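Local coordinates for dehalogenase-like hydrolase (Ralstonia solanacearum, PDB 3UMB), which catalyses the hydrolytic dehalogenation of L-2-haloacids, probably turning small (S)-2-haloalkanoic acids into the corresponding (R)-2-hydroxyalkanoic acids with release of halide, at the interface of chains A and B. Sequence-based numbering; all coordinates share one arbitrary frame. Chains: chain A/B, dehalogenase-like hydrolase.

Contact 1: the interface of chains A and B. Residues chain A 49, 52-53, 154-156; chain B 49, 53.
Helix 33-54 of each subunit meets its own two-fold mate in this L-2-haloacid dehalogenase of the HAD-like superfamily, and B:Leu53 is the side chain pressed between that helix of chain A and the loop 154-156. One methyl, B:Leu53 CD1, lies against the helix, packing snugly at 3.5 Å on A:Ser52 CB. The other, B:Leu53 CD2, sits 3.5 Å from the backbone carbonyl oxygen A:Lys155 O; it also touches A:Arg49 CA at 3.8 Å, where the arginine stem crosses the leucine at about a right angle. With CG anti to the backbone nitrogen (chi1 -160°), the branched end of B:Leu53 is carried toward chain A, and chi2 of 43° then sets CD1 on A:Ser52 and CD2 between the A:Arg49 stem and the loop. A:Thr156, which follows a cis peptide bond, lays its hydroxyl OG1 3.5 Å from B:Leu53 CB. The loop is tied to the helix within chain A, since A:Tyr154 N donates a nearly straight 2.9 Å bond (172° at the hydrogen) to the hydroxyl oxygen A:Ser52 OG. By symmetry A:Leu53 CD2 rests on B:Arg49 CA. Beyond the leucines, the extended arms of A:Arg49 and B:Arg49 reach a common water, each guanidinium NH1 lying 2.9 Å from water 1 and meeting it in plane at the edge.

Contact 2: the interface of chains A and B. Residues chain A 43, 47, 74, 77-78; chain B 203-206.
B:Glu206, on the loop 203-206, is gripped by A:Arg43 of helix 33-54, in an interface of two HAD-superfamily dehalogenase subunits. The grip is side-on and two-pronged: A:Arg43 NE donates to B:Glu206 OE1 at 3.2 Å, close to the guanidinium plane, while A:Arg43 NH1 makes a salt bridge to B:Glu206 OE2 at 3.1 Å, tilted 25° from it. Each carboxylate oxygen offers its syn lone pair. The A:Arg43 chain bends at chi2 (-62°) and again at chi3, turning NE and NH1 toward the acid. The phenol of A:Tyr47 also abuts OE1, its ring nearly perpendicular to the carboxylate, but the modelled separation is too short to interpret. A:Tyr74 instead lies almost parallel to the carboxylate, with OE1 over one face near the rim. Alongside, A:Arg78 stacks its guanidinium on the B:His203 imidazole, planes 15° apart and NE 3.7 Å from the ring centroid, an arrangement of cation-pi type. B:Pro204 CG packs 3.6 Å from A:Arg78 CA and also meets A:Ala77 CB. Behind this shell, A:Arg78 NH1 donates to the phenol oxygen A:Tyr74 OH at 3.0 Å, helping to place both side chains. Water 2 then joins A:Tyr74 OH to the backbone carbonyl oxygen B:Pro204 O, 2.7 Å from the water.

Contact 3: the interface of chains A and B. Residues chain A 49, 156, 183, 190, 208; chain B 46, 49-50.
Helix 33-54 of chain B, through B:Ile50, B:Asp46 and B:Arg49, meets helix 33-54, helix 182-191 and the loops bearing A:Thr156 and A:Leu208 of chain A. B:Ile50 sends its branches to different partners. B:Ile50 CD1 touches A:Trp183 CB at 3.5 Å. B:Ile50 CG2 meets the indole rim at A:Trp190 CZ3 from 3.9 Å. B:Ile50 CG1 lies over one guanidinium face, offset toward the rim and 3.8 Å from A:Arg49 CZ. The isoleucine and arginine run side by side in the same direction. With CG1 anti to the carbonyl carbon (chi1 -71°), the longer branch of B:Ile50 lies along A:Arg49 while CG2 turns to A:Trp190 and A:Leu208. The hydroxyl A:Thr156 OG1 donates to the backbone carbonyl B:Ile50 O at 3.0 Å, in the carbonyl plane and on a lone pair. A:Arg49 NH1 makes a long salt bridge of 3.6 Å to B:Asp46 OD1, with guanidinium and carboxylate planes 73° apart. The water shared by the two arginines (water 3) also lies 2.7 Å from the carboxylate oxygen B:Asp46 OD1, probably supporting this long pair. A:Arg49 NH2 stands over one A:Trp183 indole face, toward the rim. B:Asp46, also a magnesium ligand, lies on helix 33-54, which in the deposited dimer packs against its mate near the two-fold axis and against the partner's helix 182-191.

Contact 1: the interface of chains A and B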
loop_
_atom_site.group_PDB
_atom_site.type_symbol
_atom_site.label_atom_id
_atom_site.label_comp_id
_atom_site.label_asym_id
_atom_site.label_seq_id
_atom_site.Cartn_x
_atom_site.Cartn_y
_atom_site.Cartn_z
ATOM N N ARG A 49 -4.862 -3.307 0.353
ATOM C CA ARG A 49 -4.029 -3.395 1.533
ATOM C C ARG A 49 -4.584 -2.673 2.749
ATOM O O ARG A 49 -4.560 -3.201 3.833
ATOM C CB ARG A 49 -2.675 -2.823 1.239
ATOM C CG ARG A 49 -1.924 -3.632 0.212
ATOM C CD ARG A 49 -0.724 -2.891 -0.220
ATOM N NE ARG A 49 0.080 -3.653 -1.154
ATOM C CZ ARG A 49 1.095 -3.138 -1.838
ATOM N NH1 ARG A 49 1.428 -1.831 -1.719
ATOM N NH2 ARG A 49 1.768 -3.913 -2.670
ATOM N N SER A 52 -7.401 -4.922 4.118
ATOM C CA SER A 52 -7.085 -6.228 4.695
ATOM C C SER A 52 -6.256 -6.052 5.961
ATOM O O SER A 52 -6.414 -6.845 6.901
ATOM C CB SER A 52 -6.401 -7.136 3.644
ATOM O OG SER A 52 -7.370 -7.555 2.640
ATOM N N LEU A 53 -5.385 -5.025 5.973
ATOM C CA LEU A 53 -4.599 -4.654 7.136
ATOM C C LEU A 53 -5.489 -4.202 8.253
ATOM O O LEU A 53 -5.183 -4.543 9.388
ATOM C CB LEU A 53 -3.511 -3.588 6.814
ATOM C CG LEU A 53 -2.284 -3.401 7.751
ATOM C CD1 LEU A 53 -1.703 -4.724 8.210
ATOM C CD2 LEU A 53 -1.137 -2.566 7.057
ATOM N N TYR A 154 -6.829 -9.873 0.966
ATOM C CA TYR A 154 -5.975 -9.681 -0.206
ATOM C C TYR A 154 -4.548 -10.064 0.105
ATOM O O TYR A 154 -4.106 -10.006 1.245
ATOM C CB TYR A 154 -6.045 -8.230 -0.642
ATOM C CG TYR A 154 -7.340 -7.888 -1.296
ATOM C CD1 TYR A 154 -8.298 -7.185 -0.631
ATOM C CD2 TYR A 154 -7.613 -8.291 -2.611
ATOM C CE1 TYR A 154 -9.527 -6.886 -1.232
ATOM C CE2 TYR A 154 -8.860 -8.026 -3.219
ATOM C CZ TYR A 154 -9.792 -7.276 -2.539
ATOM O OH TYR A 154 -11.020 -6.948 -3.131
ATOM N N LYS A 155 -3.802 -10.449 -0.914
ATOM C CA LYS A 155 -2.352 -10.518 -0.801
ATOM C C LYS A 155 -1.887 -9.207 -0.244
ATOM O O LYS A 155 -2.432 -8.157 -0.627
ATOM C CB LYS A 155 -1.683 -10.691 -2.162
ATOM C CG LYS A 155 -2.077 -11.971 -2.909
ATOM C CD LYS A 155 -1.939 -11.725 -4.413
ATOM C CE LYS A 155 -1.743 -12.979 -5.241
ATOM N NZ LYS A 155 -1.674 -12.590 -6.730
ATOM N N THR A 156 -0.861 -9.214 0.602
ATOM C CA THR A 156 0.013 -10.376 0.877
ATOM C C THR A 156 -0.406 -11.287 2.048
ATOM O O THR A 156 0.429 -11.999 2.595
ATOM C CB THR A 156 1.401 -9.868 1.189
ATOM O OG1 THR A 156 1.273 -8.750 2.058
ATOM C CG2 THR A 156 2.123 -9.368 -0.101
ATOM N N ARG B 49 2.919 -1.669 4.837
ATOM C CA ARG B 49 1.740 -2.467 4.582
ATOM C C ARG B 49 2.029 -3.870 4.077
ATOM O O ARG B 49 1.430 -4.815 4.529
ATOM C CB ARG B 49 0.877 -1.783 3.566
ATOM C CG ARG B 49 0.319 -0.478 4.076
ATOM C CD ARG B 49 -0.302 0.263 2.962
ATOM N NE ARG B 49 -0.923 1.495 3.405
ATOM C CZ ARG B 49 -1.372 2.430 2.576
ATOM N NH1 ARG B 49 -1.247 2.296 1.235
ATOM N NH2 ARG B 49 -1.921 3.523 3.077
ATOM N N LEU B 53 0.729 -6.899 6.465
ATOM C CA LEU B 53 -0.244 -7.747 5.801
ATOM C C LEU B 53 0.277 -9.146 5.672
ATOM O O LEU B 53 -0.519 -10.060 5.845
ATOM C CB LEU B 53 -0.695 -7.183 4.422
ATOM C CG LEU B 53 -2.031 -7.647 3.775
ATOM C CD1 LEU B 53 -3.160 -7.731 4.782
ATOM C CD2 LEU B 53 -2.477 -6.691 2.600
HETATM O O HOH W 1 0.208 0.529 -0.559
#

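Contact 2: the interface of chains A and B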
loop_
_atom_site.group_PDB
_atom_site.type_symbol
_atom_site.label_atom_id
_atom_site.label_comp_id
_atom_site.label_asym_id
_atom_site.label_seq_id
_atom_site.Cartn_x
_atom_site.Cartn_y
_atom_site.Cartn_z
ATOM N N ARG A 43 -4.060 3.422 -6.336
ATOM C CA ARG A 43 -5.137 3.413 -5.322
ATOM C C ARG A 43 -5.860 2.079 -5.267
ATOM O O ARG A 43 -6.292 1.659 -4.204
ATOM C CB ARG A 43 -6.106 4.605 -5.456
ATOM C CG ARG A 43 -5.433 5.925 -5.040
ATOM C CD ARG A 43 -5.020 5.866 -3.571
ATOM N NE ARG A 43 -5.113 7.158 -2.899
ATOM C CZ ARG A 43 -4.121 8.065 -2.840
ATOM N NH1 ARG A 43 -4.275 9.206 -2.164
ATOM N NH2 ARG A 43 -2.954 7.865 -3.454
ATOM N N TYR A 47 -5.941 0.404 -1.703
ATOM C CA TYR A 47 -7.211 0.115 -1.055
ATOM C C TYR A 47 -7.341 -1.336 -0.638
ATOM O O TYR A 47 -7.880 -1.600 0.417
ATOM C CB TYR A 47 -8.414 0.549 -1.905
ATOM C CG TYR A 47 -8.626 2.067 -2.046
ATOM C CD1 TYR A 47 -7.894 3.007 -1.279
ATOM C CD2 TYR A 47 -9.596 2.574 -2.898
ATOM C CE1 TYR A 47 -8.099 4.416 -1.424
ATOM C CE2 TYR A 47 -9.809 3.982 -3.043
ATOM C CZ TYR A 47 -9.071 4.878 -2.294
ATOM O OH TYR A 47 -9.315 6.229 -2.428
ATOM N N TYR A 74 -11.973 7.649 -7.086
ATOM C CA TYR A 74 -11.057 8.549 -6.381
ATOM C C TYR A 74 -10.100 9.191 -7.414
ATOM O O TYR A 74 -9.871 10.413 -7.394
ATOM C CB TYR A 74 -10.241 7.854 -5.299
ATOM C CG TYR A 74 -9.187 8.766 -4.748
ATOM C CD1 TYR A 74 -9.445 9.533 -3.629
ATOM C CD2 TYR A 74 -7.941 8.850 -5.336
ATOM C CE1 TYR A 74 -8.511 10.401 -3.111
ATOM C CE2 TYR A 74 -6.966 9.709 -4.835
ATOM C CZ TYR A 74 -7.279 10.502 -3.703
ATOM O OH TYR A 74 -6.370 11.389 -3.161
ATOM N N ALA A 77 -11.711 12.091 -9.447
ATOM C CA ALA A 77 -11.983 13.218 -8.576
ATOM C C ALA A 77 -10.722 13.990 -8.327
ATOM O O ALA A 77 -10.705 15.199 -8.500
ATOM C CB ALA A 77 -12.611 12.752 -7.204
ATOM N N ARG A 78 -9.653 13.282 -7.971
ATOM C CA ARG A 78 -8.328 13.879 -7.699
ATOM C C ARG A 78 -7.730 14.579 -8.917
ATOM O O ARG A 78 -7.071 15.588 -8.804
ATOM C CB ARG A 78 -7.395 12.773 -7.202
ATOM C CG ARG A 78 -5.891 13.010 -7.168
ATOM C CD ARG A 78 -5.367 13.609 -5.841
ATOM N NE ARG A 78 -3.897 13.524 -5.809
ATOM C CZ ARG A 78 -3.179 12.525 -5.243
ATOM N NH1 ARG A 78 -3.742 11.516 -4.565
ATOM N NH2 ARG A 78 -1.855 12.561 -5.332
ATOM N N HIS B 203 -7.094 17.278 -1.090
ATOM C CA HIS B 203 -7.415 16.109 -1.900
ATOM C C HIS B 203 -8.843 15.643 -1.675
ATOM O O HIS B 203 -9.484 16.075 -0.711
ATOM C CB HIS B 203 -6.417 14.996 -1.569
ATOM C CG HIS B 203 -5.064 15.223 -2.166
ATOM N ND1 HIS B 203 -3.954 14.510 -1.778
ATOM C CD2 HIS B 203 -4.646 16.081 -3.130
ATOM C CE1 HIS B 203 -2.907 14.914 -2.475
ATOM N NE2 HIS B 203 -3.302 15.858 -3.313
ATOM N N PRO B 204 -9.363 14.765 -2.552
ATOM C CA PRO B 204 -10.710 14.225 -2.264
ATOM C C PRO B 204 -10.667 13.253 -1.094
ATOM O O PRO B 204 -9.568 12.817 -0.734
ATOM C CB PRO B 204 -11.109 13.521 -3.560
ATOM C CG PRO B 204 -10.040 13.870 -4.580
ATOM C CD PRO B 204 -8.829 14.310 -3.841
ATOM N N PRO B 205 -11.822 12.968 -0.455
ATOM C CA PRO B 205 -11.829 11.865 0.484
ATOM C C PRO B 205 -11.524 10.529 -0.184
ATOM O O PRO B 205 -11.895 10.295 -1.306
ATOM C CB PRO B 205 -13.256 11.864 1.048
ATOM C CG PRO B 205 -13.733 13.263 0.896
ATOM C CD PRO B 205 -13.072 13.761 -0.378
ATOM N N GLU B 206 -10.843 9.660 0.538
ATOM C CA GLU B 206 -10.575 8.313 0.057
ATOM C C GLU B 206 -11.900 7.600 -0.143
ATOM O O GLU B 206 -12.832 7.786 0.619
ATOM C CB GLU B 206 -9.694 7.533 1.031
ATOM C CG GLU B 206 -8.315 8.094 1.203
ATOM C CD GLU B 206 -7.437 8.065 -0.057
ATOM O OE1 GLU B 206 -7.778 7.505 -1.102
ATOM O OE2 GLU B 206 -6.346 8.613 0.003
HETATM O O HOH W 2 -7.159 11.671 -0.178
#

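Contact 3: the interface of chains A and B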
loop_
_atom_site.group_PDB
_atom_site.type_symbol
_atom_site.label_atom_id
_atom_site.label_comp_id
_atom_site.label_asym_id
_atom_site.label_seq_id
_atom_site.Cartn_x
_atom_site.Cartn_y
_atom_site.Cartn_z
ATOM N N ARG A 49 -4.862 -3.307 0.353
ATOM C CA ARG A 49 -4.029 -3.395 1.533
ATOM C C ARG A 49 -4.584 -2.673 2.749
ATOM O O ARG A 49 -4.560 -3.201 3.833
ATOM C CB ARG A 49 -2.675 -2.823 1.239
ATOM C CG ARG A 49 -1.924 -3.632 0.212
ATOM C CD ARG A 49 -0.724 -2.891 -0.220
ATOM N NE ARG A 49 0.080 -3.653 -1.154
ATOM C CZ ARG A 49 1.095 -3.138 -1.838
ATOM N NH1 ARG A 49 1.428 -1.831 -1.719
ATOM N NH2 ARG A 49 1.768 -3.913 -2.670
ATOM N N THR A 156 -0.861 -9.214 0.602
ATOM C CA THR A 156 0.013 -10.376 0.877
ATOM C C THR A 156 -0.406 -11.287 2.048
ATOM O O THR A 156 0.429 -11.999 2.595
ATOM C CB THR A 156 1.401 -9.868 1.189
ATOM O OG1 THR A 156 1.273 -8.750 2.058
ATOM C CG2 THR A 156 2.123 -9.368 -0.101
ATOM N N TRP A 183 6.388 -7.081 -5.386
ATOM C CA TRP A 183 5.943 -7.243 -3.999
ATOM C C TRP A 183 5.337 -8.639 -3.805
ATOM O O TRP A 183 5.508 -9.275 -2.772
ATOM C CB TRP A 183 4.970 -6.133 -3.570
ATOM C CG TRP A 183 3.725 -5.976 -4.425
ATOM C CD1 TRP A 183 3.562 -5.094 -5.458
ATOM C CD2 TRP A 183 2.492 -6.705 -4.321
ATOM N NE1 TRP A 183 2.325 -5.280 -6.050
ATOM C CE2 TRP A 183 1.639 -6.232 -5.343
ATOM C CE3 TRP A 183 2.037 -7.727 -3.482
ATOM C CZ2 TRP A 183 0.326 -6.713 -5.522
ATOM C CZ3 TRP A 183 0.744 -8.253 -3.686
ATOM C CH2 TRP A 183 -0.092 -7.737 -4.708
ATOM N N TRP A 190 8.167 -15.511 0.959
ATOM C CA TRP A 190 7.987 -15.562 2.422
ATOM C C TRP A 190 7.045 -16.717 2.767
ATOM O O TRP A 190 7.238 -17.422 3.702
ATOM C CB TRP A 190 7.346 -14.241 2.957
ATOM C CG TRP A 190 8.271 -13.071 3.203
ATOM C CD1 TRP A 190 9.617 -13.110 3.485
ATOM C CD2 TRP A 190 7.904 -11.678 3.256
ATOM N NE1 TRP A 190 10.110 -11.838 3.651
ATOM C CE2 TRP A 190 9.075 -10.945 3.542
ATOM C CE3 TRP A 190 6.706 -10.979 3.056
ATOM C CZ2 TRP A 190 9.076 -9.568 3.628
ATOM C CZ3 TRP A 190 6.717 -9.606 3.140
ATOM C CH2 TRP A 190 7.890 -8.917 3.428
ATOM N N LEU A 208 12.985 -5.725 0.335
ATOM C CA LEU A 208 12.189 -6.451 1.339
ATOM C C LEU A 208 13.000 -7.522 2.074
ATOM O O LEU A 208 12.429 -8.299 2.821
ATOM C CB LEU A 208 10.914 -7.057 0.719
ATOM C CG LEU A 208 9.788 -6.057 0.320
ATOM C CD1 LEU A 208 8.756 -6.724 -0.603
ATOM C CD2 LEU A 208 9.079 -5.413 1.461
ATOM N N ASP B 46 4.228 1.645 1.220
ATOM C CA ASP B 46 3.960 0.364 0.628
ATOM C C ASP B 46 4.618 -0.734 1.443
ATOM O O ASP B 46 3.990 -1.761 1.692
ATOM C CB ASP B 46 4.512 0.299 -0.782
ATOM C CG ASP B 46 3.682 1.070 -1.766
ATOM O OD1 ASP B 46 2.613 1.591 -1.335
ATOM O OD2 ASP B 46 4.137 1.156 -2.946
ATOM N N ARG B 49 2.919 -1.669 4.837
ATOM C CA ARG B 49 1.740 -2.467 4.582
ATOM C C ARG B 49 2.029 -3.870 4.077
ATOM O O ARG B 49 1.430 -4.815 4.529
ATOM C CB ARG B 49 0.877 -1.783 3.566
ATOM C CG ARG B 49 0.319 -0.478 4.076
ATOM C CD ARG B 49 -0.302 0.263 2.962
ATOM N NE ARG B 49 -0.923 1.495 3.405
ATOM C CZ ARG B 49 -1.372 2.430 2.576
ATOM N NH1 ARG B 49 -1.247 2.296 1.235
ATOM N NH2 ARG B 49 -1.921 3.523 3.077
ATOM N N ILE B 50 2.942 -4.001 3.126
ATOM C CA ILE B 50 3.294 -5.300 2.596
ATOM C C ILE B 50 3.729 -6.204 3.750
ATOM O O ILE B 50 3.259 -7.342 3.879
ATOM C CB ILE B 50 4.440 -5.187 1.540
ATOM C CG1 ILE B 50 3.933 -4.552 0.275
ATOM C CG2 ILE B 50 5.083 -6.584 1.237
ATOM C CD1 ILE B 50 5.034 -4.228 -0.693
HETATM O O HOH W 3 0.208 0.529 -0.559
#

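Contact 1 and contact 3 are neighbours, their C-alpha centres about 7 Å apart, and they share A:Arg49, A:Thr156 and B:Arg49; water 1 and water 3 are one molecule common to both. Contact 2 lies farther out, its C-alpha centre about 19 Å from that of contact 1 and about 22 Å from that of contact 3, yet helix 33-54 of chain A runs into all of them. This helix therefore joins the region near the two-fold axis to a more outlying patch. Symmetry repeats each contact with the chains exchanged, and the resulting spread of attachment points is consistent with a stable dimer, though the structure alone does not prove its form in solution.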